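Local coordinates for protein enoyl-CoA hydratase subunit I (Geobacillus kaustophilus, PDB 2QQ3) that probably acts as a hydro-lyase of the enoyl-CoA hydratase/isomerase family, adding water across the double bond of enoyl-CoA thioesters, at residues Leu29-Val34 / Gln69-Asp74; Thr96-Ala101 / Ser116-Val121; Ser2-Ile7 / Val34-Ala39. One frame throughout, in Å; residues are numbered along the deposited sequence.

How the interactions relate
Interaction 3 opens first. Its N-terminal segment 2-7 meets helix 31-46 at 34-39 and closes a loop that holds the antiparallel strands 7-12 and 15-20. Interaction 1 starts inside that loop, at 29-34, and closes only at 69-74, beyond strands 52-57 and 63-64. The two therefore cross. They share Val-34 and helix 31-46, and they touch, with Met-33 packing on Ser-6 and Ile-7. Interaction 2 follows in series, about 24 Å from interaction 1, centre to centre. It closes the short loop that holds strand 105-107 and helix 109-116. Interactions 1 and 3 thus fix one helix at its start and flank, while interaction 2 joins two neighbouring parallel strands of the central sheet.

Interaction 1 of 3, residues Leu29-Val34 / Gln69-Asp74; sequences LSRQMV and QEMAKD
Ser-30 and Glu-70 mark the closest backbone approach, 7.6 Å from CA to CA, where the start of helix 31-46 faces the loop before helix 76-82. The extended Glu-70 side chain reaches the helix start. Its OE2 accepts from Arg-31 N at 2.8 Å, through the syn lone pair. A water accepts from Gln-32 N and donates to the other oxygen, OE1. Ser-30 is the N-cap residue, and its OG accepts from Met-33 N at 3.0 Å. Three N-H groups of the first turn thus have acceptors, and the helix end would probably favour the negative charge of Glu-70.

Arg-31 runs past this carboxylate to Asp-74, extended from CG to NE. Its NH1 forms a very short salt bridge of 2.5 Å to Asp-74 OD2, met at the guanidinium edge. The NH2 bond to the same oxygen is weak. The two flat groups are nearly coplanar, 13° apart. Gln-84 also accepts from NH1, and Arg-78 holds Asp-74 OD1. Gln-240 and Lys-241 of a neighbouring subunit bond to the carbonyl oxygens of Ala-72 and Asp-74. This is an N-capped helix start with a loop carboxylate at its N-H groups, joining the first long helix of a crotonase fold to a subunit interface.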
ATOM      1  N   LEU C  29     -19.601  25.860  -8.043  1.00 12.29           N
ATOM      2  CA  LEU C  29     -19.745  24.943  -6.917  1.00 17.27           C
ATOM      3  C   LEU C  29     -19.402  25.534  -5.561  1.00 17.70           C
ATOM      4  O   LEU C  29     -18.235  25.603  -5.175  1.00 18.58           O
ATOM      5  CB  LEU C  29     -18.905  23.683  -7.148  1.00 15.11           C
ATOM      6  CG  LEU C  29     -19.321  22.801  -8.327  1.00 16.89           C
ATOM      7  CD1 LEU C  29     -18.293  21.694  -8.521  1.00 12.98           C
ATOM      8  CD2 LEU C  29     -20.706  22.219  -8.078  1.00 21.03           C
ATOM      9  N   SER C  30     -20.434  25.963  -4.839  1.00 17.78           N
ATOM     10  CA  SER C  30     -20.254  26.521  -3.503  1.00 14.32           C
ATOM     11  C   SER C  30     -20.350  25.339  -2.546  1.00 12.56           C
ATOM     12  O   SER C  30     -20.769  24.253  -2.939  1.00 14.78           O
ATOM     13  CB  SER C  30     -21.368  27.520  -3.185  1.00 14.75           C
ATOM     14  OG  SER C  30     -22.630  26.867  -3.143  1.00 14.08           O
ATOM     15  N   ARG C  31     -19.964  25.545  -1.294  1.00 11.14           N
ATOM     16  CA  ARG C  31     -20.033  24.481  -0.299  1.00 13.58           C
ATOM     17  C   ARG C  31     -21.488  24.043  -0.128  1.00 16.46           C
ATOM     18  O   ARG C  31     -21.786  22.855   0.038  1.00 14.58           O
ATOM     19  CB  ARG C  31     -19.457  24.989   1.020  1.00 14.93           C
ATOM     20  CG  ARG C  31     -17.957  25.181   0.953  1.00 21.69           C
ATOM     21  CD  ARG C  31     -17.465  26.278   1.878  1.00 23.78           C
ATOM     22  NE  ARG C  31     -16.016  26.394   1.790  1.00 28.21           N
ATOM     23  CZ  ARG C  31     -15.327  27.477   2.119  1.00 24.73           C
ATOM     24  NH1 ARG C  31     -14.007  27.478   2.007  1.00 27.54           N
ATOM     25  NH2 ARG C  31     -15.959  28.558   2.547  1.00 30.66           N
ATOM     26  N   GLN C  32     -22.393  25.014  -0.188  1.00 14.32           N
ATOM     27  CA  GLN C  32     -23.819  24.744  -0.070  1.00 14.95           C
ATOM     28  C   GLN C  32     -24.285  23.847  -1.216  1.00 13.86           C
ATOM     29  O   GLN C  32     -24.967  22.854  -0.993  1.00 14.47           O
ATOM     30  CB  GLN C  32     -24.606  26.061  -0.101  1.00 24.05           C
ATOM     31  CG  GLN C  32     -26.125  25.892  -0.116  1.00 31.99           C
ATOM     32  CD  GLN C  32     -26.632  25.106   1.075  1.00 41.31           C
ATOM     33  OE1 GLN C  32     -26.263  25.384   2.215  1.00 49.05           O
ATOM     34  NE2 GLN C  32     -27.487  24.123   0.817  1.00 45.95           N
ATOM     35  N   MET C  33     -23.915  24.191  -2.446  1.00 14.56           N
ATOM     36  CA  MET C  33     -24.326  23.384  -3.596  1.00 14.13           C
ATOM     37  C   MET C  33     -23.780  21.962  -3.516  1.00 12.95           C
ATOM     38  O   MET C  33     -24.496  20.998  -3.793  1.00 18.63           O
ATOM     39  CB  MET C  33     -23.868  24.017  -4.912  1.00 16.04           C
ATOM     40  CG  MET C  33     -24.435  23.287  -6.132  1.00 26.43           C
ATOM     41  SD  MET C  33     -23.764  23.859  -7.696  1.00 35.94           S
ATOM     42  CE  MET C  33     -24.741  25.323  -7.980  1.00 26.58           C
ATOM     43  N   VAL C  34     -22.510  21.826  -3.144  1.00 16.37           N
ATOM     44  CA  VAL C  34     -21.923  20.495  -3.037  1.00 13.46           C
ATOM     45  C   VAL C  34     -22.721  19.680  -2.022  1.00 10.81           C
ATOM     46  O   VAL C  34     -23.050  18.517  -2.257  1.00 12.91           O
ATOM     47  CB  VAL C  34     -20.450  20.563  -2.592  1.00 13.29           C
ATOM     48  CG1 VAL C  34     -19.922  19.160  -2.323  1.00 15.24           C
ATOM     49  CG2 VAL C  34     -19.614  21.212  -3.683  1.00  7.86           C
ATOM     50  N   GLN C  69     -15.617  33.752  -4.488  1.00 20.97           N
ATOM     51  CA  GLN C  69     -15.817  34.832  -3.537  1.00 23.43           C
ATOM     52  C   GLN C  69     -15.912  34.285  -2.116  1.00 19.53           C
ATOM     53  O   GLN C  69     -15.337  34.850  -1.189  1.00 21.03           O
ATOM     54  CB  GLN C  69     -17.080  35.620  -3.866  1.00 26.22           C
ATOM     55  CG  GLN C  69     -17.158  36.932  -3.120  1.00 41.52           C
ATOM     56  CD  GLN C  69     -18.494  37.135  -2.448  1.00 53.08           C
ATOM     57  OE1 GLN C  69     -19.544  37.049  -3.089  1.00 60.33           O
ATOM     58  NE2 GLN C  69     -18.466  37.411  -1.145  1.00 57.47           N
ATOM     59  N   GLU C  70     -16.625  33.174  -1.947  1.00 20.24           N
ATOM     60  CA  GLU C  70     -16.786  32.588  -0.619  1.00 23.24           C
ATOM     61  C   GLU C  70     -15.488  31.972  -0.102  1.00 23.35           C
ATOM     62  O   GLU C  70     -15.334  31.730   1.095  1.00 25.91           O
ATOM     63  CB  GLU C  70     -17.907  31.529  -0.637  1.00 24.28           C
ATOM     64  CG  GLU C  70     -17.456  30.074  -0.728  1.00 21.33           C
ATOM     65  CD  GLU C  70     -18.620  29.087  -0.630  1.00 26.60           C
ATOM     66  OE1 GLU C  70     -19.629  29.413   0.029  1.00 28.72           O
ATOM     67  OE2 GLU C  70     -18.525  27.977  -1.196  1.00 20.33           O
ATOM     68  N   MET C  71     -14.550  31.744  -1.014  1.00 27.35           N
ATOM     69  CA  MET C  71     -13.261  31.128  -0.701  1.00 31.09           C
ATOM     70  C   MET C  71     -12.117  32.138  -0.548  1.00 29.75           C
ATOM     71  O   MET C  71     -11.180  31.919   0.219  1.00 22.97           O
ATOM     72  CB  MET C  71     -12.897  30.160  -1.831  1.00 33.65           C
ATOM     73  CG  MET C  71     -12.530  28.757  -1.412  1.00 38.66           C
ATOM     74  SD  MET C  71     -11.758  27.887  -2.796  1.00 41.87           S
ATOM     75  CE  MET C  71     -13.169  27.106  -3.574  1.00 44.29           C
ATOM     76  N   ALA C  72     -12.213  33.232  -1.298  1.00 28.40           N
ATOM     77  CA  ALA C  72     -11.208  34.298  -1.360  1.00 30.01           C
ATOM     78  C   ALA C  72     -10.445  34.735  -0.105  1.00 32.87           C
ATOM     79  O   ALA C  72      -9.226  34.931  -0.158  1.00 31.06           O
ATOM     80  CB  ALA C  72     -11.827  35.530  -2.033  1.00 29.82           C
ATOM     81  N   LYS C  73     -11.141  34.910   1.012  1.00 30.98           N
ATOM     82  CA  LYS C  73     -10.486  35.353   2.241  1.00 38.37           C
ATOM     83  C   LYS C  73     -10.191  34.248   3.257  1.00 39.11           C
ATOM     84  O   LYS C  73      -9.633  34.521   4.323  1.00 39.73           O
ATOM     85  CB  LYS C  73     -11.329  36.448   2.910  1.00 43.72           C
ATOM     86  CG  LYS C  73     -10.933  37.889   2.574  1.00 50.23           C
ATOM     87  CD  LYS C  73      -9.720  38.336   3.391  1.00 58.91           C
ATOM     88  CE  LYS C  73      -9.719  39.846   3.654  1.00 62.45           C
ATOM     89  NZ  LYS C  73      -9.579  40.671   2.420  1.00 63.56           N
ATOM     90  N   ASP C  74     -10.552  33.008   2.934  1.00 36.26           N
ATOM     91  CA  ASP C  74     -10.320  31.897   3.853  1.00 31.11           C
ATOM     92  C   ASP C  74      -8.861  31.683   4.204  1.00 28.26           C
ATOM     93  O   ASP C  74      -7.960  32.061   3.454  1.00 33.52           O
ATOM     94  CB  ASP C  74     -10.908  30.599   3.292  1.00 27.98           C
ATOM     95  CG  ASP C  74     -12.406  30.523   3.470  1.00 32.59           C
ATOM     96  OD1 ASP C  74     -12.963  31.427   4.127  1.00 37.25           O
ATOM     97  OD2 ASP C  74     -13.026  29.565   2.962  1.00 32.40           O
TER
HETATM   98  O   HOH W   1     -21.916  27.850   0.376  1.00 20.04           O

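Interaction 2 of 3, residues Thr96-Ala101 / Ser116-Val121; sequences TPMIAA and SCDLIV
Ile-99 to Ala-101 pair with Leu-119 to Val-121 as adjacent parallel strands in the central sheet of the crotonase fold, their axes 23° apart. Ala-100 makes two bonds of the ladder, one through N and one through O: its N donates to Leu-119 O at 2.9 Å, and its O accepts from Val-121 N at 2.8 Å.

Just before strand 119-123, Asp-118 reaches the first residue of the other strand, Met-98. With CG beside its own backbone N (chi1 -55°), OD2 accepts from Met-98 N at 2.7 Å, on the anti side, 20° out of the carboxylate plane. Met-98 O returns the link by accepting from both Asp-118 N and Leu-119 N. Lys-209 forms a salt bridge with the same OD2, and Trp-161 of a neighbouring subunit packs on Asp-118. Replacing Asp-118 by a leucine would probably leave Met-98 N without its acceptor and Lys-209 without this opposite charge in a buried place.

On one face of the sheet, Ile-99 CG2 meets Val-121 CG2 at 4.2 Å, the two side chains crossing at a slant. Ala-100 projects from the other face. There Cys-117 turns its sulfur opposite the carbonyl carbon, which lays SG against Ala-100 CB at 3.6 Å.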
ATOM      1  N   THR C  96     -24.278   3.282  -6.535  1.00 13.08           N
ATOM      2  CA  THR C  96     -25.119   3.290  -7.725  1.00 13.90           C
ATOM      3  C   THR C  96     -24.339   3.855  -8.910  1.00 11.79           C
ATOM      4  O   THR C  96     -23.566   4.803  -8.753  1.00 13.40           O
ATOM      5  CB  THR C  96     -26.375   4.164  -7.497  1.00 14.95           C
ATOM      6  OG1 THR C  96     -27.174   3.581  -6.462  1.00 13.04           O
ATOM      7  CG2 THR C  96     -27.199   4.276  -8.770  1.00 10.56           C
ATOM      8  N   PRO C  97     -24.505   3.264 -10.107  1.00 13.09           N
ATOM      9  CA  PRO C  97     -23.782   3.780 -11.275  1.00 12.44           C
ATOM     10  C   PRO C  97     -24.094   5.268 -11.455  1.00 16.35           C
ATOM     11  O   PRO C  97     -25.250   5.687 -11.332  1.00 14.20           O
ATOM     12  CB  PRO C  97     -24.325   2.928 -12.415  1.00 11.31           C
ATOM     13  CG  PRO C  97     -24.546   1.599 -11.743  1.00 16.74           C
ATOM     14  CD  PRO C  97     -25.204   2.005 -10.440  1.00 10.32           C
ATOM     15  N   MET C  98     -23.065   6.064 -11.727  1.00 14.46           N
ATOM     16  CA  MET C  98     -23.235   7.503 -11.913  1.00 13.95           C
ATOM     17  C   MET C  98     -22.684   7.967 -13.252  1.00 16.26           C
ATOM     18  O   MET C  98     -21.576   7.598 -13.640  1.00 16.18           O
ATOM     19  CB  MET C  98     -22.520   8.279 -10.814  1.00 17.48           C
ATOM     20  CG  MET C  98     -23.114   8.133  -9.436  1.00 27.16           C
ATOM     21  SD  MET C  98     -22.298   9.276  -8.312  1.00 40.32           S
ATOM     22  CE  MET C  98     -23.044  10.813  -8.836  1.00 24.68           C
ATOM     23  N   ILE C  99     -23.458   8.792 -13.948  1.00 12.30           N
ATOM     24  CA  ILE C  99     -23.037   9.309 -15.242  1.00 14.66           C
ATOM     25  C   ILE C  99     -23.074  10.833 -15.271  1.00 13.88           C
ATOM     26  O   ILE C  99     -24.059  11.446 -14.857  1.00 12.82           O
ATOM     27  CB  ILE C  99     -23.953   8.814 -16.373  1.00 13.82           C
ATOM     28  CG1 ILE C  99     -23.978   7.285 -16.404  1.00 14.19           C
ATOM     29  CG2 ILE C  99     -23.470   9.383 -17.701  1.00 14.12           C
ATOM     30  CD1 ILE C  99     -24.999   6.715 -17.386  1.00 14.73           C
ATOM     31  N   ALA C 100     -21.997  11.442 -15.754  1.00 14.07           N
ATOM     32  CA  ALA C 100     -21.956  12.892 -15.860  1.00 14.40           C
ATOM     33  C   ALA C 100     -22.263  13.273 -17.300  1.00 15.70           C
ATOM     34  O   ALA C 100     -21.589  12.816 -18.228  1.00 14.92           O
ATOM     35  CB  ALA C 100     -20.589  13.427 -15.466  1.00 12.32           C
ATOM     36  N   ALA C 101     -23.306  14.083 -17.479  1.00 14.29           N
ATOM     37  CA  ALA C 101     -23.693  14.577 -18.796  1.00 14.44           C
ATOM     38  C   ALA C 101     -23.163  16.004 -18.807  1.00 14.36           C
ATOM     39  O   ALA C 101     -23.856  16.940 -18.397  1.00 14.55           O
ATOM     40  CB  ALA C 101     -25.208  14.565 -18.952  1.00 14.17           C
ATOM     41  N   SER C 116     -15.733  12.453 -10.674  1.00 12.21           N
ATOM     42  CA  SER C 116     -16.283  11.655  -9.581  1.00 14.62           C
ATOM     43  C   SER C 116     -17.289  10.639 -10.098  1.00 16.94           C
ATOM     44  O   SER C 116     -17.601   9.676  -9.407  1.00 15.89           O
ATOM     45  CB  SER C 116     -16.968  12.549  -8.541  1.00 13.11           C
ATOM     46  OG  SER C 116     -16.022  13.372  -7.874  1.00 16.88           O
ATOM     47  N   CYS C 117     -17.807  10.864 -11.303  1.00 13.09           N
ATOM     48  CA  CYS C 117     -18.773   9.941 -11.895  1.00 13.46           C
ATOM     49  C   CYS C 117     -18.071   8.760 -12.562  1.00 15.28           C
ATOM     50  O   CYS C 117     -16.879   8.820 -12.864  1.00 15.48           O
ATOM     51  CB  CYS C 117     -19.653  10.673 -12.906  1.00 16.11           C
ATOM     52  SG  CYS C 117     -20.686  11.973 -12.159  1.00 16.05           S
ATOM     53  N   ASP C 118     -18.819   7.687 -12.794  1.00 13.16           N
ATOM     54  CA  ASP C 118     -18.275   6.476 -13.397  1.00 14.80           C
ATOM     55  C   ASP C 118     -18.050   6.588 -14.896  1.00 15.19           C
ATOM     56  O   ASP C 118     -17.092   6.034 -15.432  1.00 17.15           O
ATOM     57  CB  ASP C 118     -19.207   5.300 -13.104  1.00 12.40           C
ATOM     58  CG  ASP C 118     -19.458   5.127 -11.621  1.00 20.00           C
ATOM     59  OD1 ASP C 118     -18.465   5.040 -10.869  1.00 17.62           O
ATOM     60  OD2 ASP C 118     -20.638   5.081 -11.208  1.00 18.29           O
ATOM     61  N   LEU C 119     -18.947   7.291 -15.573  1.00 16.09           N
ATOM     62  CA  LEU C 119     -18.835   7.489 -17.012  1.00 14.46           C
ATOM     63  C   LEU C 119     -19.102   8.952 -17.302  1.00 17.18           C
ATOM     64  O   LEU C 119     -19.825   9.623 -16.561  1.00 16.00           O
ATOM     65  CB  LEU C 119     -19.862   6.626 -17.757  1.00 14.24           C
ATOM     66  CG  LEU C 119     -19.762   5.102 -17.633  1.00 19.20           C
ATOM     67  CD1 LEU C 119     -20.930   4.447 -18.363  1.00 17.64           C
ATOM     68  CD2 LEU C 119     -18.432   4.622 -18.213  1.00 17.74           C
ATOM     69  N   ILE C 120     -18.522   9.456 -18.382  1.00 15.86           N
ATOM     70  CA  ILE C 120     -18.736  10.845 -18.748  1.00 14.83           C
ATOM     71  C   ILE C 120     -19.158  10.969 -20.203  1.00 11.84           C
ATOM     72  O   ILE C 120     -18.471  10.487 -21.099  1.00 14.61           O
ATOM     73  CB  ILE C 120     -17.467  11.689 -18.553  1.00 12.64           C
ATOM     74  CG1 ILE C 120     -17.036  11.664 -17.087  1.00 13.95           C
ATOM     75  CG2 ILE C 120     -17.736  13.124 -19.004  1.00 12.99           C
ATOM     76  CD1 ILE C 120     -15.725  12.393 -16.827  1.00 12.87           C
ATOM     77  N   VAL C 121     -20.300  11.601 -20.428  1.00 15.20           N
ATOM     78  CA  VAL C 121     -20.783  11.828 -21.779  1.00 13.94           C
ATOM     79  C   VAL C 121     -20.661  13.335 -21.917  1.00 17.91           C
ATOM     80  O   VAL C 121     -21.308  14.081 -21.175  1.00 18.83           O
ATOM     81  CB  VAL C 121     -22.251  11.394 -21.940  1.00 14.45           C
ATOM     82  CG1 VAL C 121     -22.741  11.727 -23.351  1.00 20.57           C
ATOM     83  CG2 VAL C 121     -22.377   9.908 -21.676  1.00 18.18           C
TER

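Interaction 3 of 3, residues Ser2-Ile7 / Val34-Ala39; sequences SEFVSI and VAEIVA
Phe-4 to Ile-7 curl round the carboxylate of Glu-36, which reaches out from helix 31-46. This is the N-terminal lead-in to strand 7-12, laid against the first long helix of the crotonase fold.

Phe-4 comes first. Its side chain runs past that of Glu-36 in the opposite direction, with the ring and carboxylate planes 26° apart. CD1 lies 3.5 Å from Glu-36 CG, so the ring rests on the aliphatic part of the glutamate. Further along, Ala-39 CB meets the ring at its edge, 4.3 Å from Phe-4 CZ.

Val-5 crosses Glu-36 at about a right angle. Its backbone N makes a weak bond of 3.5 Å to Glu-36 OE2, and CG2 touches the same oxygen.

Ser-6 gives the stronger link. Its N donates to Glu-36 OE1 at 2.9 Å, arriving on the syn side and 16° out of the carboxylate plane. Gln-32, one turn earlier on the helix, donates to Glu-36 OE2. Both oxygens of this buried group therefore have donors, and the carboxylate is held from the loop and from its own helix.

Ile-7 ends the segment. Its CG1 stands between the backbone N and the carbonyl carbon (chi1 65°), a crowded position that sends CD1 over the centre of the Phe-4 ring, 4.0 Å above its plane. The same methyl lies 3.3 Å from Glu-36 O. Leu-20 of strand 15-20 packs on both Ile-7 and Ile-37, and these two isoleucines meet directly, Ile-7 CG2 to Ile-37 CG1, at 4.1 Å.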
ATOM      1  N   SER C   2     -38.637  20.848  -0.868  1.00 94.55           N
ATOM      2  CA  SER C   2     -38.349  22.147  -1.540  1.00 94.13           C
ATOM      3  C   SER C   2     -37.066  22.766  -1.006  1.00 92.38           C
ATOM      4  O   SER C   2     -36.655  23.842  -1.444  1.00 94.28           O
ATOM      5  CB  SER C   2     -39.507  23.124  -1.327  1.00 95.89           C
ATOM      6  OG  SER C   2     -39.737  23.351   0.052  1.00 97.45           O
ATOM      7  N   GLU C   3     -36.436  22.086  -0.054  1.00 89.22           N
ATOM      8  CA  GLU C   3     -35.203  22.596   0.521  1.00 83.55           C
ATOM      9  C   GLU C   3     -34.005  22.193  -0.333  1.00 77.01           C
ATOM     10  O   GLU C   3     -33.169  21.381   0.068  1.00 76.51           O
ATOM     11  CB  GLU C   3     -35.029  22.100   1.957  1.00 88.41           C
ATOM     12  CG  GLU C   3     -34.113  22.980   2.789  1.00 94.60           C
ATOM     13  CD  GLU C   3     -34.034  22.537   4.237  1.00 98.21           C
ATOM     14  OE1 GLU C   3     -33.529  21.424   4.493  1.00 99.62           O
ATOM     15  OE2 GLU C   3     -34.480  23.303   5.117  1.00 99.80           O
ATOM     16  N   PHE C   4     -33.966  22.762  -1.533  1.00 66.26           N
ATOM     17  CA  PHE C   4     -32.898  22.572  -2.510  1.00 57.06           C
ATOM     18  C   PHE C   4     -32.938  23.858  -3.312  1.00 51.85           C
ATOM     19  O   PHE C   4     -33.770  24.010  -4.207  1.00 50.77           O
ATOM     20  CB  PHE C   4     -33.167  21.390  -3.451  1.00 54.77           C
ATOM     21  CG  PHE C   4     -32.617  20.074  -2.965  1.00 47.97           C
ATOM     22  CD1 PHE C   4     -31.483  20.026  -2.161  1.00 41.52           C
ATOM     23  CD2 PHE C   4     -33.220  18.878  -3.338  1.00 45.35           C
ATOM     24  CE1 PHE C   4     -30.958  18.805  -1.737  1.00 39.94           C
ATOM     25  CE2 PHE C   4     -32.700  17.655  -2.919  1.00 46.42           C
ATOM     26  CZ  PHE C   4     -31.567  17.620  -2.116  1.00 39.87           C
ATOM     27  N   VAL C   5     -32.054  24.791  -2.980  1.00 42.98           N
ATOM     28  CA  VAL C   5     -32.030  26.068  -3.672  1.00 39.79           C
ATOM     29  C   VAL C   5     -30.934  26.158  -4.725  1.00 36.83           C
ATOM     30  O   VAL C   5     -30.811  27.177  -5.404  1.00 38.61           O
ATOM     31  CB  VAL C   5     -31.847  27.233  -2.672  1.00 37.69           C
ATOM     32  CG1 VAL C   5     -32.923  27.174  -1.606  1.00 41.35           C
ATOM     33  CG2 VAL C   5     -30.467  27.175  -2.041  1.00 35.84           C
ATOM     34  N   SER C   6     -30.141  25.100  -4.871  1.00 31.11           N
ATOM     35  CA  SER C   6     -29.056  25.120  -5.846  1.00 26.09           C
ATOM     36  C   SER C   6     -29.119  24.014  -6.887  1.00 21.40           C
ATOM     37  O   SER C   6     -28.361  24.033  -7.857  1.00 19.31           O
ATOM     38  CB  SER C   6     -27.713  25.063  -5.124  1.00 27.13           C
ATOM     39  OG  SER C   6     -27.616  26.121  -4.194  1.00 31.26           O
ATOM     40  N   ILE C   7     -30.005  23.047  -6.681  1.00 17.42           N
ATOM     41  CA  ILE C   7     -30.154  21.950  -7.626  1.00 16.11           C
ATOM     42  C   ILE C   7     -31.616  21.561  -7.785  1.00 20.94           C
ATOM     43  O   ILE C   7     -32.480  22.024  -7.040  1.00 19.46           O
ATOM     44  CB  ILE C   7     -29.350  20.692  -7.190  1.00 21.00           C
ATOM     45  CG1 ILE C   7     -29.902  20.127  -5.880  1.00 17.83           C
ATOM     46  CG2 ILE C   7     -27.884  21.050  -7.003  1.00 14.15           C
ATOM     47  CD1 ILE C   7     -29.279  18.804  -5.504  1.00 13.86           C
ATOM     48  N   VAL C  34     -22.510  21.826  -3.144  1.00 16.37           N
ATOM     49  CA  VAL C  34     -21.923  20.495  -3.037  1.00 13.46           C
ATOM     50  C   VAL C  34     -22.721  19.680  -2.022  1.00 10.81           C
ATOM     51  O   VAL C  34     -23.050  18.517  -2.257  1.00 12.91           O
ATOM     52  CB  VAL C  34     -20.450  20.563  -2.592  1.00 13.29           C
ATOM     53  CG1 VAL C  34     -19.922  19.160  -2.323  1.00 15.24           C
ATOM     54  CG2 VAL C  34     -19.614  21.212  -3.683  1.00  7.86           C
ATOM     55  N   ALA C  35     -23.058  20.308  -0.902  1.00 10.89           N
ATOM     56  CA  ALA C  35     -23.816  19.622   0.135  1.00 15.11           C
ATOM     57  C   ALA C  35     -25.161  19.140  -0.409  1.00 14.12           C
ATOM     58  O   ALA C  35     -25.619  18.046  -0.068  1.00 15.09           O
ATOM     59  CB  ALA C  35     -24.019  20.547   1.343  1.00 14.36           C
ATOM     60  N   GLU C  36     -25.790  19.944  -1.263  1.00 12.38           N
ATOM     61  CA  GLU C  36     -27.076  19.552  -1.840  1.00 18.18           C
ATOM     62  C   GLU C  36     -26.905  18.405  -2.833  1.00 16.80           C
ATOM     63  O   GLU C  36     -27.725  17.483  -2.881  1.00 16.61           O
ATOM     64  CB  GLU C  36     -27.752  20.748  -2.521  1.00 18.22           C
ATOM     65  CG  GLU C  36     -28.436  21.696  -1.547  1.00 17.50           C
ATOM     66  CD  GLU C  36     -29.059  22.898  -2.238  1.00 19.36           C
ATOM     67  OE1 GLU C  36     -29.677  22.716  -3.305  1.00 26.41           O
ATOM     68  OE2 GLU C  36     -28.939  24.020  -1.707  1.00 22.72           O
ATOM     69  N   ILE C  37     -25.838  18.453  -3.624  1.00 16.94           N
ATOM     70  CA  ILE C  37     -25.583  17.388  -4.588  1.00 14.52           C
ATOM     71  C   ILE C  37     -25.428  16.062  -3.849  1.00 15.34           C
ATOM     72  O   ILE C  37     -26.052  15.061  -4.207  1.00 17.76           O
ATOM     73  CB  ILE C  37     -24.294  17.654  -5.407  1.00 14.38           C
ATOM     74  CG1 ILE C  37     -24.486  18.884  -6.299  1.00 15.64           C
ATOM     75  CG2 ILE C  37     -23.961  16.428  -6.261  1.00 12.54           C
ATOM     76  CD1 ILE C  37     -23.216  19.363  -6.996  1.00 16.48           C
ATOM     77  N   VAL C  38     -24.598  16.062  -2.808  1.00 16.16           N
ATOM     78  CA  VAL C  38     -24.367  14.848  -2.028  1.00 22.05           C
ATOM     79  C   VAL C  38     -25.660  14.309  -1.407  1.00 19.06           C
ATOM     80  O   VAL C  38     -25.908  13.103  -1.439  1.00 18.26           O
ATOM     81  CB  VAL C  38     -23.326  15.088  -0.907  1.00 24.55           C
ATOM     82  CG1 VAL C  38     -23.163  13.831  -0.069  1.00 25.79           C
ATOM     83  CG2 VAL C  38     -21.984  15.479  -1.519  1.00 24.34           C
ATOM     84  N   ALA C  39     -26.484  15.193  -0.847  1.00 17.62           N
ATOM     85  CA  ALA C  39     -27.742  14.757  -0.245  1.00 15.80           C
ATOM     86  C   ALA C  39     -28.631  14.080  -1.290  1.00 16.37           C
ATOM     87  O   ALA C  39     -29.186  13.012  -1.048  1.00 17.92           O
ATOM     88  CB  ALA C  39     -28.474  15.945   0.372  1.00 17.09           C
TER